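Local coordinates for protein-arginine-phosphatase (Bacillus subtilis subsp. subtilis, PDB 4KK3) that removes phosphate from phosphoarginine residues of many proteins, counteracting the protein arginine kinase McsB, and hardly acts on phosphorylated serine, threonine or tyrosine peptides, at residues G38-P43 and K88-S93. Residues are numbered along the deposited sequence; the frame is centred on the assembly and turned at random.
Sequences GVFASP and KQIIAS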
loop_
_atom_site.group_PDB
_atom_site.type_symbol
_atom_site.label_atom_id
_atom_site.label_comp_id
_atom_site.label_asym_id
_atom_site.label_seq_id
_atom_site.Cartn_x
_atom_site.Cartn_y
_atom_site.Cartn_z
ATOM N N GLY A 38 3.919 4.987 -6.610
ATOM C CA GLY A 38 5.302 4.617 -6.364
ATOM C C GLY A 38 6.214 5.833 -6.406
ATOM O O GLY A 38 5.986 6.757 -7.189
ATOM N N VAL A 39 7.236 5.837 -5.567
ATOM C CA VAL A 39 8.177 6.961 -5.579
ATOM C C VAL A 39 9.098 6.960 -6.800
ATOM O O VAL A 39 9.604 8.011 -7.198
ATOM C CB VAL A 39 8.998 7.050 -4.274
ATOM C CG1 VAL A 39 8.083 7.314 -3.121
ATOM C CG2 VAL A 39 9.772 5.770 -4.026
ATOM N N PHE A 40 9.321 5.791 -7.392
ATOM C CA PHE A 40 10.110 5.718 -8.625
ATOM C C PHE A 40 9.379 4.871 -9.655
ATOM O O PHE A 40 9.937 3.936 -10.224
ATOM C CB PHE A 40 11.524 5.172 -8.361
ATOM C CG PHE A 40 12.372 6.088 -7.523
ATOM C CD1 PHE A 40 12.655 7.371 -7.956
ATOM C CD2 PHE A 40 12.879 5.672 -6.302
ATOM C CE1 PHE A 40 13.424 8.229 -7.182
ATOM C CE2 PHE A 40 13.641 6.523 -5.519
ATOM C CZ PHE A 40 13.915 7.803 -5.959
ATOM N N ALA A 41 8.115 5.212 -9.877
ATOM C CA ALA A 41 7.245 4.421 -10.740
ATOM C C ALA A 41 7.175 5.039 -12.129
ATOM O O ALA A 41 7.370 6.239 -12.291
ATOM C CB ALA A 41 5.862 4.358 -10.139
ATOM N N SER A 42 6.900 4.210 -13.132
ATOM C CA SER A 42 6.526 4.707 -14.449
ATOM C C SER A 42 5.005 4.662 -14.521
ATOM O O SER A 42 4.380 3.935 -13.764
ATOM C CB SER A 42 7.111 3.819 -15.544
ATOM O OG SER A 42 8.468 3.512 -15.280
ATOM N N PRO A 43 4.396 5.473 -15.393
ATOM C CA PRO A 43 2.976 5.208 -15.658
ATOM C C PRO A 43 2.828 4.134 -16.737
ATOM O O PRO A 43 3.814 3.796 -17.392
ATOM C CB PRO A 43 2.444 6.562 -16.146
ATOM C CG PRO A 43 3.485 7.571 -15.732
ATOM C CD PRO A 43 4.787 6.832 -15.791
ATOM N N LYS A 88 9.366 6.781 3.357
ATOM C CA LYS A 88 8.995 8.015 4.071
ATOM C C LYS A 88 9.970 9.144 3.808
ATOM O O LYS A 88 9.578 10.300 3.644
ATOM C CB LYS A 88 8.943 7.781 5.580
ATOM C CG LYS A 88 7.777 6.935 6.023
ATOM C CD LYS A 88 7.752 6.699 7.529
ATOM C CE LYS A 88 7.990 7.954 8.340
ATOM N NZ LYS A 88 7.896 7.645 9.797
ATOM N N GLN A 89 11.248 8.790 3.777
ATOM C CA GLN A 89 12.331 9.737 3.545
ATOM C C GLN A 89 12.278 10.326 2.151
ATOM O O GLN A 89 12.483 11.531 1.958
ATOM C CB GLN A 89 13.679 9.048 3.755
ATOM C CG GLN A 89 13.937 8.658 5.185
ATOM C CD GLN A 89 13.792 9.842 6.123
ATOM O OE1 GLN A 89 14.215 10.958 5.810
ATOM N NE2 GLN A 89 13.161 9.616 7.265
ATOM N N ILE A 90 12.035 9.469 1.170
ATOM C CA ILE A 90 11.911 9.935 -0.193
ATOM C C ILE A 90 10.690 10.828 -0.336
ATOM O O ILE A 90 10.752 11.844 -1.024
ATOM C CB ILE A 90 11.801 8.753 -1.182
ATOM C CG1 ILE A 90 13.045 7.871 -1.086
ATOM C CG2 ILE A 90 11.611 9.256 -2.619
ATOM C CD1 ILE A 90 14.321 8.577 -1.452
ATOM N N ILE A 91 9.570 10.422 0.276
ATOM C CA ILE A 91 8.343 11.215 0.230
ATOM C C ILE A 91 8.642 12.631 0.728
ATOM O O ILE A 91 8.228 13.618 0.123
ATOM C CB ILE A 91 7.235 10.646 1.149
ATOM C CG1 ILE A 91 6.899 9.207 0.800
ATOM C CG2 ILE A 91 5.975 11.464 1.028
ATOM C CD1 ILE A 91 6.592 9.028 -0.567
ATOM N N ALA A 92 9.372 12.712 1.829
ATOM C CA ALA A 92 9.727 14.009 2.425
ATOM C C ALA A 92 10.664 14.865 1.568
ATOM O O ALA A 92 10.617 16.095 1.627
ATOM C CB ALA A 92 10.318 13.810 3.820
ATOM N N SER A 93 11.519 14.228 0.776
ATOM C CA SER A 93 12.503 14.972 -0.010
ATOM C C SER A 93 11.935 15.446 -1.343
ATOM O O SER A 93 12.380 16.451 -1.893
ATOM C CB SER A 93 13.766 14.138 -0.237
ATOM O OG SER A 93 13.508 13.023 -1.080
#
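Val39 meets two neighbouring isoleucines of helix 85-94, crossing the side chains of both Ile90 and Ile91 at about a right angle. Its CB faces the helix and abuts the gamma methyl of Ile90, Val39 CB to Ile90 CG2 being 3.8 Å. One branch does more: Val39 CG1, anti to the carbonyl carbon (chi1 -63°), also touches the end of Ile91, and the 3.4 Å from Val39 CG1 to Ile91 CD1 is tighter than usual for two carbons. The two isoleucines share a rotamer but present different methyls. In Ile90, which points at the loop, CG2 makes the contact; Ile91 starts out beside it and has to stretch its CG1-CD1 arm toward Val39. Valine, with two methyls close to the backbone, suits a short side chain on a loop, while each isoleucine offers a near methyl and a longer arm, one for each of these two settings. Phe40 adds a looser touch from the outer side, where its ring tip CZ lies 4.3 Å from Ile90 CG2 and the ring is set obliquely to that methyl.

On the helix, Ser93 OG folds back to bond Ile90 O at 3.0 Å, tilted 27° from the carbonyl plane, which keeps this hydroxyl at the backbone.

The loop follows strand 33-38 at the edge of the parallel sheet, and Val39 and Ile91 both also rest on Val6 of the inner strand 2-7, next to 33-38. Backbone bonds tie Val39 to Cys7, the nucleophile, and Phe40 to Thr8 of the substrate-binding loop, so the loop is anchored beside the active site. Across the two segments the chemistry is wholly apolar: methyl packing, buried at Ile91 and grading to an exposed phenyl ring, joins the loop to the helix through shape rather than directional bonds.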